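Local coordinates for alpha-fucosidase GH29 (Fusarium graminearum, PDB 4PSR), which is a fungal alpha-L-fucosidase of glycoside hydrolase family 29 that hydrolyses alpha-linked fucose, probably including core fucose of glycoprotein glycans, at residues S293-R297 with A378-Y382; V506-A512 with E538-R543; T523-V527 with G555-T559; D546-L552 with K563-A567. All blocks are in the same frame, centred on the assembly; numbering follows the deposited sequence. Where two conformers were deposited one is given.

Contact 1 (S293-R297 with A378-Y382); sequences SNLVR and AWDIY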
loop_
_atom_site.group_PDB
_atom_site.type_symbol
_atom_site.label_atom_id
_atom_site.label_comp_id
_atom_site.label_asym_id
_atom_site.label_seq_id
_atom_site.Cartn_x
_atom_site.Cartn_y
_atom_site.Cartn_z
ATOM N N SER A 293 12.404 -3.208 1.223
ATOM C CA SER A 293 13.096 -4.456 1.505
ATOM C C SER A 293 13.169 -4.719 3.003
ATOM O O SER A 293 13.367 -5.853 3.436
ATOM C CB SER A 293 14.513 -4.414 0.929
ATOM O OG SER A 293 15.230 -3.342 1.506
ATOM N N ASN A 294 12.999 -3.672 3.788
ATOM C CA ASN A 294 13.111 -3.752 5.235
ATOM C C ASN A 294 11.843 -3.334 5.970
ATOM O O ASN A 294 10.911 -2.829 5.372
ATOM C CB ASN A 294 14.229 -2.806 5.689
ATOM C CG ASN A 294 13.957 -1.353 5.321
ATOM O OD1 ASN A 294 13.458 -1.056 4.243
ATOM N ND2 ASN A 294 14.309 -0.433 6.225
ATOM N N LEU A 295 11.839 -3.512 7.283
ATOM C CA LEU A 295 10.769 -2.997 8.142
ATOM C C LEU A 295 10.905 -1.492 8.307
ATOM O O LEU A 295 11.897 -1.003 8.866
ATOM C CB LEU A 295 10.847 -3.698 9.510
ATOM C CG LEU A 295 9.638 -3.613 10.448
ATOM C CD1 LEU A 295 9.749 -4.663 11.571
ATOM C CD2 LEU A 295 9.491 -2.244 11.062
ATOM N N VAL A 296 9.903 -0.773 7.819
ATOM C CA VAL A 296 9.909 0.687 7.816
ATOM C C VAL A 296 8.915 1.253 8.819
ATOM O O VAL A 296 7.795 0.744 8.951
ATOM C CB VAL A 296 9.553 1.163 6.387
ATOM C CG1 VAL A 296 9.239 2.652 6.303
ATOM C CG2 VAL A 296 10.678 0.802 5.407
ATOM N N ARG A 297 9.322 2.311 9.514
ATOM C CA ARG A 297 8.432 3.061 10.397
ATOM C C ARG A 297 8.594 4.539 10.042
ATOM O O ARG A 297 9.715 4.978 9.732
ATOM C CB ARG A 297 8.788 2.831 11.869
ATOM C CG ARG A 297 8.737 1.347 12.266
ATOM C CD ARG A 297 9.003 1.127 13.741
ATOM N NE ARG A 297 8.842 -0.272 14.130
ATOM C CZ ARG A 297 7.668 -0.849 14.343
ATOM N NH1 ARG A 297 6.536 -0.160 14.223
ATOM N NH2 ARG A 297 7.626 -2.129 14.674
ATOM N N ALA A 378 3.409 -5.254 13.385
ATOM C CA ALA A 378 4.695 -5.814 13.085
ATOM C C ALA A 378 5.469 -6.086 14.366
ATOM O O ALA A 378 5.307 -5.387 15.382
ATOM C CB ALA A 378 5.470 -4.824 12.201
ATOM N N TRP A 379 6.318 -7.101 14.309
ATOM C CA TRP A 379 7.278 -7.381 15.376
ATOM C C TRP A 379 8.464 -6.423 15.162
ATOM O O TRP A 379 8.313 -5.452 14.443
ATOM C CB TRP A 379 7.711 -8.835 15.294
ATOM C CG TRP A 379 8.329 -9.393 16.543
ATOM C CD1 TRP A 379 8.098 -8.990 17.827
ATOM C CD2 TRP A 379 9.249 -10.485 16.620
ATOM N NE1 TRP A 379 8.833 -9.769 18.703
ATOM C CE2 TRP A 379 9.562 -10.679 17.983
ATOM C CE3 TRP A 379 9.872 -11.288 15.665
ATOM C CZ2 TRP A 379 10.439 -11.663 18.412
ATOM C CZ3 TRP A 379 10.738 -12.288 16.098
ATOM C CH2 TRP A 379 11.013 -12.454 17.470
ATOM N N ASP A 380 9.632 -6.664 15.768
ATOM C CA ASP A 380 10.787 -5.822 15.446
ATOM C C ASP A 380 11.639 -6.419 14.338
ATOM O O ASP A 380 12.554 -5.777 13.859
ATOM C CB ASP A 380 11.652 -5.483 16.666
ATOM C CG ASP A 380 10.919 -4.586 17.676
ATOM O OD1 ASP A 380 10.231 -3.607 17.290
ATOM O OD2 ASP A 380 11.003 -4.892 18.877
ATOM N N ILE A 381 11.348 -7.665 13.965
ATOM C CA ILE A 381 12.015 -8.350 12.866
ATOM C C ILE A 381 10.908 -8.888 11.971
ATOM O O ILE A 381 9.963 -9.487 12.477
ATOM C CB ILE A 381 12.888 -9.506 13.407
ATOM C CG1 ILE A 381 14.025 -8.951 14.285
ATOM C CG2 ILE A 381 13.451 -10.343 12.248
ATOM C CD1 ILE A 381 14.736 -10.017 15.110
ATOM N N TYR A 382 10.955 -8.624 10.666
ATOM C CA TYR A 382 9.778 -8.934 9.825
ATOM C C TYR A 382 9.659 -10.410 9.455
ATOM O O TYR A 382 8.567 -10.904 9.210
ATOM C CB TYR A 382 9.705 -8.083 8.553
ATOM C CG TYR A 382 10.741 -8.396 7.542
ATOM C CD1 TYR A 382 10.560 -9.414 6.626
ATOM C CD2 TYR A 382 11.910 -7.652 7.495
ATOM C CE1 TYR A 382 11.551 -9.703 5.680
ATOM C CE2 TYR A 382 12.881 -7.924 6.585
ATOM C CZ TYR A 382 12.700 -8.930 5.688
ATOM O OH TYR A 382 13.693 -9.177 4.772
HETATM O O HOH W 1 10.659 -2.215 15.024
HETATM O O HOH W 2 4.879 -2.712 15.423
#
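Leu295 and Tyr382 have the nearest CA atoms of the two segments, 6.3 Å apart. Both segments are irregular loops, joined chiefly by side chains and water. Leu295 carries the apolar part. With CG anti to the backbone N (chi1 -164°), it sends CD1 into the curve of residues 378-381, where this methyl lies 3.3 Å from Trp379 O and 4.3 Å from Ala378 CB. Tyr382 comes back the other way: its CD2 stands 4.1 Å from Leu295 N, and the ring passes on beside the carbonyl of Ser293. Arg297 runs extended from CG to NE and meets Asp380 at about a right angle, the guanidinium and carboxylate planes 75° apart. The ion pair between NH2 of Arg297 and OD1 of Asp380 is long at 4.0 Å, and water does much of the joining. One water, in the guanidinium plane, accepts from Arg297 NE at 2.8 Å and donates to Asp380 OD1; a second, also in plane, links Arg297 NH2 to Ala378 O. The contact thus ties the loop between barrel strands 284-287 and 300-305 to the linker from helix 353-369 to strand 383-384, an outermost strand of the six-stranded antiparallel sheet. Helix 526-532 packs on Arg297 and Asp380, and its Glu531 forms a salt bridge with Arg297 NH1.

Contact 2 (V506-A512 with E538-R543); sequences VFSKADA and EIRSIR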
loop_
_atom_site.group_PDB
_atom_site.type_symbol
_atom_site.label_atom_id
_atom_site.label_comp_id
_atom_site.label_asym_id
_atom_site.label_seq_id
_atom_site.Cartn_x
_atom_site.Cartn_y
_atom_site.Cartn_z
ATOM N N VAL A 506 17.797 -2.374 22.160
ATOM C CA VAL A 506 17.763 -1.323 23.173
ATOM C C VAL A 506 16.702 -1.648 24.217
ATOM O O VAL A 506 15.699 -2.257 23.894
ATOM C CB VAL A 506 17.513 0.072 22.563
ATOM C CG1 VAL A 506 18.739 0.521 21.770
ATOM C CG2 VAL A 506 16.268 0.080 21.659
ATOM N N PHE A 507 16.961 -1.256 25.472
ATOM C CA PHE A 507 16.137 -1.633 26.623
ATOM C C PHE A 507 15.838 -0.449 27.536
ATOM O O PHE A 507 16.610 0.513 27.618
ATOM C CB PHE A 507 16.856 -2.722 27.428
ATOM C CG PHE A 507 17.017 -4.002 26.685
ATOM C CD1 PHE A 507 18.170 -4.232 25.941
ATOM C CD2 PHE A 507 16.013 -4.959 26.684
ATOM C CE1 PHE A 507 18.330 -5.387 25.228
ATOM C CE2 PHE A 507 16.172 -6.139 25.959
ATOM C CZ PHE A 507 17.342 -6.343 25.227
ATOM N N SER A 508 14.717 -0.538 28.244
ATOM C CA SER A 508 14.252 0.533 29.122
ATOM C C SER A 508 14.851 0.462 30.530
ATOM O O SER A 508 14.732 1.414 31.295
ATOM C CB SER A 508 12.725 0.525 29.211
ATOM O OG SER A 508 12.266 -0.648 29.882
ATOM N N LYS A 509 15.489 -0.656 30.857
ATOM C CA LYS A 509 16.234 -0.772 32.113
ATOM C C LYS A 509 17.715 -0.882 31.858
ATOM O O LYS A 509 18.138 -1.247 30.761
ATOM C CB LYS A 509 15.742 -1.960 32.929
ATOM C CG LYS A 509 14.330 -1.770 33.375
ATOM C CD LYS A 509 13.852 -2.896 34.276
ATOM C CE LYS A 509 12.333 -2.872 34.405
ATOM N NZ LYS A 509 11.803 -1.488 34.606
ATOM N N ALA A 510 18.500 -0.570 32.884
ATOM C CA ALA A 510 19.946 -0.385 32.740
ATOM C C ALA A 510 20.737 -1.675 32.512
ATOM O O ALA A 510 21.916 -1.618 32.158
ATOM C CB ALA A 510 20.496 0.358 33.959
ATOM N N ASP A 511 20.095 -2.824 32.682
ATOM C CA ASP A 511 20.789 -4.100 32.615
ATOM C C ASP A 511 20.343 -4.999 31.458
ATOM O O ASP A 511 20.319 -6.216 31.589
ATOM C CB ASP A 511 20.601 -4.847 33.941
ATOM C CG ASP A 511 19.132 -5.011 34.322
ATOM O OD1 ASP A 511 18.252 -4.763 33.471
ATOM O OD2 ASP A 511 18.857 -5.394 35.480
ATOM N N ALA A 512 19.989 -4.400 30.326
ATOM C CA ALA A 512 19.493 -5.159 29.186
ATOM C C ALA A 512 18.269 -6.011 29.550
ATOM O O ALA A 512 18.153 -7.172 29.135
ATOM C CB ALA A 512 20.594 -6.018 28.581
ATOM N N GLU A 538 13.825 7.074 26.886
ATOM C CA GLU A 538 13.645 6.029 27.901
ATOM C C GLU A 538 14.635 4.872 27.780
ATOM O O GLU A 538 14.599 3.931 28.577
ATOM C CB GLU A 538 12.220 5.472 27.859
ATOM C CG GLU A 538 11.175 6.503 28.272
ATOM C CD GLU A 538 9.767 5.950 28.315
ATOM O OE1 GLU A 538 9.603 4.726 28.496
ATOM O OE2 GLU A 538 8.822 6.751 28.176
ATOM N N ILE A 539 15.520 4.930 26.791
ATOM C CA ILE A 539 16.544 3.910 26.643
ATOM C C ILE A 539 17.582 4.042 27.760
ATOM O O ILE A 539 18.133 5.125 27.963
ATOM C CB ILE A 539 17.241 4.012 25.264
ATOM C CG1 ILE A 539 16.210 3.775 24.142
ATOM C CG2 ILE A 539 18.381 3.008 25.185
ATOM C CD1 ILE A 539 16.771 4.100 22.771
ATOM N N ARG A 540 17.853 2.935 28.445
ATOM C CA ARG A 540 18.837 2.922 29.531
ATOM C C ARG A 540 19.950 1.897 29.339
ATOM O O ARG A 540 20.916 1.863 30.104
ATOM C CB ARG A 540 18.143 2.694 30.884
ATOM C CG ARG A 540 17.254 3.862 31.360
ATOM C CD ARG A 540 18.049 5.108 31.713
ATOM N NE ARG A 540 19.453 4.792 31.951
ATOM C CZ ARG A 540 19.953 4.375 33.110
ATOM N NH1 ARG A 540 21.248 4.100 33.198
ATOM N NH2 ARG A 540 19.169 4.228 34.175
ATOM N N SER A 541 19.836 1.045 28.326
ATOM C CA SER A 541 20.917 0.140 27.980
ATOM C C SER A 541 20.753 -0.330 26.527
ATOM O O SER A 541 19.670 -0.227 25.940
ATOM C CB SER A 541 21.030 -1.051 28.955
ATOM O OG SER A 541 19.872 -1.877 28.963
ATOM N N ILE A 542 21.852 -0.826 25.978
ATOM C CA ILE A 542 21.868 -1.368 24.629
ATOM C C ILE A 542 22.815 -2.550 24.583
ATOM O O ILE A 542 23.913 -2.505 25.174
ATOM C CB ILE A 542 22.302 -0.300 23.620
ATOM C CG1 ILE A 542 22.319 -0.866 22.189
ATOM C CG2 ILE A 542 23.665 0.271 23.972
ATOM C CD1 ILE A 542 22.423 0.214 21.131
ATOM N N ARG A 543 22.396 -3.612 23.906
ATOM C CA ARG A 543 23.259 -4.736 23.596
ATOM C C ARG A 543 23.589 -4.718 22.102
ATOM O O ARG A 543 22.684 -4.807 21.254
ATOM C CB ARG A 543 22.613 -6.060 23.954
ATOM C CG ARG A 543 23.595 -7.214 23.926
ATOM C CD ARG A 543 23.117 -8.354 24.811
ATOM N NE ARG A 543 21.698 -8.637 24.608
ATOM C CZ ARG A 543 20.887 -9.133 25.532
ATOM N NH1 ARG A 543 19.618 -9.364 25.225
ATOM N NH2 ARG A 543 21.335 -9.401 26.756
HETATM O O HOH W 3 13.441 3.696 30.953
#
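A classic beta bulge shapes this antiparallel pairing of strands 504-507 and 541-544, the central two of a four-stranded sheet: Arg540 and Ser541 both face Phe507. Phe507 O takes a nearly straight bond from Arg540 N (2.8 Å, N-H...O angle 173°) and a weak one from Ser541 N, while Phe507 N donates to Ser541 O at 2.9 Å. One step along, Val506 and Ile542 form a non-hydrogen-bonded pair, and Val506 CG1 rests on Ile542 CD1 at 3.8 Å. Ile539 CG2 reaches the CB of Val506, so that Val506, Ile539 and Ile542 make a continuous apolar patch; Ile580 of strand 579-584 covers Val506 and Ile539. After Phe507 the chain folds over Ser541, making a type I turn from Lys509 to Ala512. A water donating to both Ser508 O and Glu538 O also joins the two segments. Arg540, bent at chi2 and chi3, lays one guanidinium face against Ala510 CB and gives its NE to Val572 O. On the other flank, Arg543 sets a guanidinium face toward Ala512 CB and Phe507 CE1, the ring and guanidinium planes 74° apart, and forms a salt bridge with Glu569. The buried Ser541 hydroxyl secures the turn at both ends: OG, placed between the backbone N and the carbonyl carbon (chi1 62°), donates in the carbonyl plane to Lys509 O at 2.6 Å and accepts from Ala512 N at 2.9 Å.

Contact 3 (T523-V527 with G555-T559); sequences TFDTV and GFRFT. With NAG (2-acetamido-2-deoxy-beta-D-glucopyranose), chain C; NAG (2-acetamido-2-deoxy-beta-D-glucopyranose), chain B; MAN (alpha-D-mannopyranose), chain D.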
loop_
_atom_site.group_PDB
_atom_site.type_symbol
_atom_site.label_atom_id
_atom_site.label_comp_id
_atom_site.label_asym_id
_atom_site.label_seq_id
_atom_site.Cartn_x
_atom_site.Cartn_y
_atom_site.Cartn_z
ATOM N N THR A 523 19.321 2.838 10.076
ATOM C CA THR A 523 19.188 4.111 10.771
ATOM C C THR A 523 17.793 4.214 11.390
ATOM O O THR A 523 16.780 3.900 10.757
ATOM C CB THR A 523 19.459 5.292 9.833
ATOM O OG1 THR A 523 18.388 5.417 8.887
ATOM C CG2 THR A 523 20.779 5.105 9.096
ATOM N N PHE A 524 17.746 4.599 12.667
ATOM C CA PHE A 524 16.528 4.542 13.452
ATOM C C PHE A 524 16.337 5.863 14.190
ATOM O O PHE A 524 17.080 6.174 15.130
ATOM C CB PHE A 524 16.606 3.344 14.402
ATOM C CG PHE A 524 16.918 2.062 13.692
ATOM C CD1 PHE A 524 15.941 1.412 12.947
ATOM C CD2 PHE A 524 18.201 1.539 13.691
ATOM C CE1 PHE A 524 16.232 0.249 12.246
ATOM C CE2 PHE A 524 18.499 0.377 12.995
ATOM C CZ PHE A 524 17.511 -0.277 12.270
ATOM N N ASP A 525 15.378 6.670 13.726
ATOM C CA ASP A 525 15.157 7.997 14.292
ATOM C C ASP A 525 14.171 7.958 15.452
ATOM O O ASP A 525 13.671 6.896 15.828
ATOM C CB ASP A 525 14.759 9.012 13.208
ATOM C CG ASP A 525 13.416 8.756 12.569
ATOM O OD1 ASP A 525 12.705 7.803 12.930
ATOM O OD2 ASP A 525 13.056 9.532 11.644
ATOM N N THR A 526 13.895 9.111 16.050
ATOM C CA THR A 526 12.991 9.165 17.202
ATOM C C THR A 526 11.618 8.606 16.849
ATOM O O THR A 526 11.002 7.898 17.630
ATOM C CB THR A 526 12.825 10.616 17.705
ATOM O OG1 THR A 526 14.007 11.024 18.409
ATOM C CG2 THR A 526 11.628 10.769 18.620
ATOM N N VAL A 527 11.127 8.909 15.650
ATOM C CA VAL A 527 9.825 8.397 15.238
ATOM C C VAL A 527 9.845 6.869 15.168
ATOM O O VAL A 527 8.928 6.213 15.660
ATOM C CB VAL A 527 9.421 8.972 13.881
ATOM C CG1 VAL A 527 8.199 8.277 13.312
ATOM C CG2 VAL A 527 9.129 10.484 14.017
ATOM N N GLY A 555 20.262 13.968 18.863
ATOM C CA GLY A 555 19.199 14.581 18.105
ATOM C C GLY A 555 18.158 13.586 17.618
ATOM O O GLY A 555 18.380 12.368 17.639
ATOM N N PHE A 556 17.042 14.152 17.175
ATOM C CA PHE A 556 15.843 13.455 16.677
ATOM C C PHE A 556 16.179 12.594 15.448
ATOM O O PHE A 556 15.623 11.495 15.274
ATOM C CB PHE A 556 14.839 14.588 16.352
ATOM C CG PHE A 556 13.497 14.167 15.786
ATOM C CD1 PHE A 556 12.460 13.737 16.611
ATOM C CD2 PHE A 556 13.228 14.343 14.433
ATOM C CE1 PHE A 556 11.198 13.398 16.072
ATOM C CE2 PHE A 556 11.977 14.022 13.893
ATOM C CZ PHE A 556 10.962 13.563 14.712
ATOM N N ARG A 557 17.114 13.061 14.626
ATOM C CA ARG A 557 17.378 12.441 13.331
ATOM C C ARG A 557 18.850 12.595 12.930
ATOM O O ARG A 557 19.180 13.316 11.971
ATOM C CB ARG A 557 16.425 13.050 12.298
ATOM C CG ARG A 557 16.173 12.194 11.070
ATOM C CD ARG A 557 14.941 12.671 10.303
ATOM N NE ARG A 557 13.675 12.126 10.800
ATOM C CZ ARG A 557 12.509 12.775 10.819
ATOM N NH1 ARG A 557 12.411 14.036 10.405
ATOM N NH2 ARG A 557 11.416 12.179 11.271
ATOM N N PHE A 558 19.734 11.967 13.706
ATOM C CA PHE A 558 21.151 11.829 13.371
ATOM C C PHE A 558 21.934 13.141 13.342
ATOM O O PHE A 558 22.810 13.331 12.511
ATOM C CB PHE A 558 21.307 11.029 12.065
ATOM C CG PHE A 558 20.293 9.936 11.933
ATOM C CD1 PHE A 558 20.329 8.833 12.784
ATOM C CD2 PHE A 558 19.233 10.048 11.032
ATOM C CE1 PHE A 558 19.372 7.827 12.709
ATOM C CE2 PHE A 558 18.262 9.056 10.964
ATOM C CZ PHE A 558 18.321 7.950 11.829
ATOM N N THR A 559 21.616 14.009 14.298
ATOM C CA THR A 559 22.348 15.258 14.552
ATOM C C THR A 559 22.762 15.293 16.029
ATOM O O THR A 559 22.378 14.427 16.816
ATOM C CB THR A 559 21.481 16.500 14.228
ATOM O OG1 THR A 559 20.322 16.504 15.066
ATOM C CG2 THR A 559 21.047 16.504 12.763
HETATM C C1 NAG C . 14.857 13.497 6.643
HETATM C C2 NAG C . 15.596 14.656 7.288
HETATM C C3 NAG C . 17.028 14.695 6.789
HETATM C C4 NAG C . 17.699 13.347 6.992
HETATM C C5 NAG C . 16.853 12.258 6.357
HETATM C C6 NAG C . 17.413 10.875 6.559
HETATM C C7 NAG C . 14.253 16.581 7.987
HETATM C C8 NAG C . 13.633 17.878 7.568
HETATM N N2 NAG C . 14.934 15.925 7.040
HETATM O O3 NAG C . 17.738 15.724 7.474
HETATM O O4 NAG C . 18.967 13.371 6.350
HETATM O O5 NAG C . 15.538 12.281 6.937
HETATM O O6 NAG C . 17.576 10.612 7.945
HETATM O O7 NAG C . 14.140 16.147 9.125
HETATM C C1 NAG B . 9.877 11.739 6.870
HETATM C C2 NAG B . 10.999 10.772 6.596
HETATM C C3 NAG B . 12.300 11.345 7.147
HETATM C C4 NAG B . 12.540 12.751 6.599
HETATM C C5 NAG B . 11.300 13.619 6.800
HETATM C C6 NAG B . 11.409 14.985 6.159
HETATM C C7 NAG B . 10.781 8.332 6.443
HETATM C C8 NAG B . 10.432 7.078 7.171
HETATM N N2 NAG B . 10.717 9.459 7.159
HETATM O O3 NAG B . 13.367 10.482 6.777
HETATM O O4 NAG B . 13.601 13.395 7.306
HETATM O O5 NAG B . 10.153 12.975 6.225
HETATM O O6 NAG B . 11.473 14.871 4.747
HETATM O O7 NAG B . 11.097 8.325 5.258
HETATM C C1 MAN D . 26.630 9.380 7.434
HETATM C C2 MAN D . 27.466 8.059 7.256
HETATM C C3 MAN D . 26.542 6.818 7.166
HETATM C C4 MAN D . 25.489 6.805 8.300
HETATM C C5 MAN D . 24.792 8.187 8.395
HETATM C C6 MAN D . 23.864 8.318 9.580
HETATM O O2 MAN D . 28.260 7.847 8.369
HETATM O O3 MAN D . 27.285 5.597 7.176
HETATM O O4 MAN D . 24.508 5.798 8.007
HETATM O O5 MAN D . 25.774 9.262 8.515
HETATM O O6 MAN D . 22.635 8.894 9.112
#
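Asp525 and Arg557 are brought side by side by their torsions: Asp525 CG sits between its backbone N and carbonyl carbon (chi1 67°), and the Arg557 chain bends at chi3 (-85°) to present its NE side. Asp525 is the N-cap of helix 526-532, with OD1 accepting from Phe528 N, while OD2 serves the arginine. Both Arg557 NE, at 2.8 Å, and Arg557 NH2, at 3.1 Å, donate to that one oxygen. NE meets its anti lone pair, whereas NH2 comes from above the carboxylate plane, and the two flat groups are twisted 43° apart. Next to this salt bridge, Thr526 N at the helix start donates to Phe556 O, tying the loop 555-559 to the first turn. Phe556 CE2 lies over one face of the guanidinium, toward the guanidinium's rim, with NH1 in the plane of the ring, and the chain B N-acetylglucosamine covers the opposite face. Phe556 crosses Thr526 at about a right angle, its CD1 3.3 Å from Thr526 CB, and brings CZ to Val527 CG2. Phe558 points its CZ at the end of strand 522-524, 3.5 Å from both Thr523 CB and Phe524 N, the latter lying near the ring plane; O6 of the chain C N-acetylglucosamine lies elsewhere at the edge. Arg557, Phe558 and Thr523 thereby offer a surface to the attached glycan, and Arg557 NH1 completes it with a hydrogen bond to O7 of the chain C N-acetylglucosamine at 3.0 Å.

Contact 4 (D546-L552 with K563-A567); sequences DGTKATL and KELSA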
loop_
_atom_site.group_PDB
_atom_site.type_symbol
_atom_site.label_atom_id
_atom_site.label_comp_id
_atom_site.label_asym_id
_atom_site.label_seq_id
_atom_site.Cartn_x
_atom_site.Cartn_y
_atom_site.Cartn_z
ATOM N N ASP A 546 28.086 -8.912 18.208
ATOM C CA ASP A 546 29.422 -9.106 17.648
ATOM C C ASP A 546 29.381 -8.693 16.184
ATOM O O ASP A 546 28.340 -8.811 15.538
ATOM C CB ASP A 546 29.839 -10.570 17.751
ATOM C CG ASP A 546 30.294 -10.961 19.152
ATOM O OD1 ASP A 546 30.422 -10.075 20.014
ATOM O OD2 ASP A 546 30.552 -12.158 19.337
ATOM N N GLY A 547 30.500 -8.179 15.698
ATOM C CA GLY A 547 30.611 -7.760 14.303
ATOM C C GLY A 547 29.840 -6.487 13.970
ATOM O O GLY A 547 29.717 -6.113 12.807
ATOM N N THR A 548 29.354 -5.798 14.990
ATOM C CA THR A 548 28.490 -4.626 14.822
ATOM C C THR A 548 28.961 -3.475 15.704
ATOM O O THR A 548 29.631 -3.690 16.721
ATOM C CB THR A 548 27.027 -4.976 15.203
ATOM O OG1 THR A 548 26.677 -6.274 14.714
ATOM C CG2 THR A 548 26.035 -3.962 14.662
ATOM N N LYS A 549 28.652 -2.249 15.297
ATOM C CA LYS A 549 28.766 -1.096 16.175
ATOM C C LYS A 549 27.472 -0.303 16.129
ATOM O O LYS A 549 26.700 -0.395 15.157
ATOM C CB LYS A 549 29.961 -0.215 15.810
ATOM C CG LYS A 549 29.899 0.418 14.435
ATOM C CD LYS A 549 31.086 1.340 14.234
ATOM C CE LYS A 549 31.161 1.855 12.803
ATOM N NZ LYS A 549 32.334 2.739 12.601
ATOM N N ALA A 550 27.192 0.447 17.190
ATOM C CA ALA A 550 26.042 1.342 17.223
ATOM C C ALA A 550 26.517 2.741 17.530
ATOM O O ALA A 550 27.339 2.927 18.429
ATOM C CB ALA A 550 25.015 0.887 18.261
ATOM N N THR A 551 26.000 3.720 16.798
ATOM C CA THR A 551 26.303 5.115 17.043
ATOM C C THR A 551 25.044 5.790 17.547
ATOM O O THR A 551 24.004 5.770 16.877
ATOM C CB THR A 551 26.836 5.767 15.762
ATOM O OG1 THR A 551 27.959 5.015 15.306
ATOM C CG2 THR A 551 27.256 7.189 15.999
ATOM N N LEU A 552 25.120 6.337 18.763
ATOM C CA LEU A 552 23.992 7.000 19.392
ATOM C C LEU A 552 24.102 8.476 19.128
ATOM O O LEU A 552 25.181 9.041 19.286
ATOM C CB LEU A 552 24.024 6.820 20.917
ATOM C CG LEU A 552 24.157 5.410 21.451
ATOM C CD1 LEU A 552 24.170 5.408 22.984
ATOM C CD2 LEU A 552 23.024 4.591 20.946
ATOM N N LYS A 563 28.021 9.093 20.024
ATOM C CA LYS A 563 28.859 8.172 20.783
ATOM C C LYS A 563 28.835 6.822 20.096
ATOM O O LYS A 563 27.761 6.320 19.798
ATOM C CB LYS A 563 28.310 8.017 22.199
ATOM C CG LYS A 563 29.151 7.132 23.099
ATOM C CD LYS A 563 28.562 7.029 24.499
ATOM C CE LYS A 563 29.542 6.351 25.453
ATOM N NZ LYS A 563 28.963 6.132 26.808
ATOM N N GLU A 564 30.007 6.235 19.860
ATOM C CA GLU A 564 30.104 4.944 19.191
ATOM C C GLU A 564 30.294 3.841 20.216
ATOM O O GLU A 564 31.117 3.968 21.132
ATOM C CB GLU A 564 31.262 4.945 18.197
ATOM C CG GLU A 564 31.067 4.018 17.016
ATOM C CD GLU A 564 32.221 4.079 16.035
ATOM O OE1 GLU A 564 32.227 4.981 15.164
ATOM O OE2 GLU A 564 33.123 3.220 16.131
ATOM N N LEU A 565 29.535 2.756 20.076
ATOM C CA LEU A 565 29.619 1.618 20.994
ATOM C C LEU A 565 29.883 0.338 20.229
ATOM O O LEU A 565 29.213 0.046 19.232
ATOM C CB LEU A 565 28.313 1.479 21.787
ATOM C CG LEU A 565 27.911 2.671 22.649
ATOM C CD1 LEU A 565 26.473 2.511 23.153
ATOM C CD2 LEU A 565 28.886 2.807 23.817
ATOM N N SER A 566 30.864 -0.432 20.684
ATOM C CA SER A 566 31.205 -1.694 20.065
ATOM C C SER A 566 30.399 -2.848 20.690
ATOM O O SER A 566 29.527 -2.638 21.553
ATOM C CB SER A 566 32.706 -1.964 20.184
ATOM O OG SER A 566 33.116 -1.951 21.539
ATOM N N ALA A 567 30.699 -4.060 20.255
ATOM C CA ALA A 567 29.963 -5.243 20.683
ATOM C C ALA A 567 29.962 -5.408 22.205
ATOM O O ALA A 567 31.001 -5.248 22.857
ATOM C CB ALA A 567 30.532 -6.475 20.039
HETATM O O HOH W 4 32.147 -4.513 17.680
HETATM O O HOH W 5 30.249 6.219 14.165
#
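Leu565 N donates to Ala550 O at 2.8 Å in the beta hairpin of strands 548-553 and 562-565, and Ala550 N returns a bond to Leu565 O at 2.9 Å. Leu552 and Lys563 form the next hydrogen-bonded pair, with Leu552 N 2.8 Å from Lys563 O, and between them Thr551 and Glu564 make a non-hydrogen-bonded pair. The strand axes run antiparallel at 158°. On the face of Ala550, Leu552 and Leu565, the two leucines meet at their CD1 methyls, 3.7 Å apart. These three turn inward, where Ile542 of strand 541-544 packs on Ala550 and Leu565 and the hairpin closes against the neighbouring sheet; Lys563 starts from this face too, but its chain leads away. The other face is more polar. A water bonded to Thr551 OG1 and donating to Glu564 OE1 bridges these two side chains, and Thr551 also touches a mannose of the glycan. Beyond the Ala550-Leu565 pair, a water donates to Thr548 O and accepts from Ala567 N, linking the backbones. Thr548 OG1 donates back to Asp546 O from above its carbonyl plane and also bonds Gly503 N. Lys549 leaves its backbone with CG between N and the carbonyl carbon (chi1 63°), then runs extended across Glu564: its CD lies 3.4 Å from Glu564 OE2, and its NZ makes a weak salt-bridge bond to Glu564 OE1 at 3.4 Å.

Overall arrangement
Contacts 2 and 4 touch directly, Ile542 of contact 2 packing on Ala550 and Leu565 of contact 4, and join the two four-stranded sheets at the C-terminal end of the chain face to face. Both rest on backbone ladders with apolar side chains inside and charged ones outside. Contact 3 shares a sheet with contact 4, whose hairpin loop supplies residues 555-559, but relies on a salt bridge, a helix cap and sugars. Contact 1 touches none of the others, though its nearest atoms lie about 5 Å from contact 3, and helix 526-532, which begins there, packs against it. Nearest the chain's centre, it joins loops through Leu295, the Tyr382 ring and water-mediated charges. All four are partly buried.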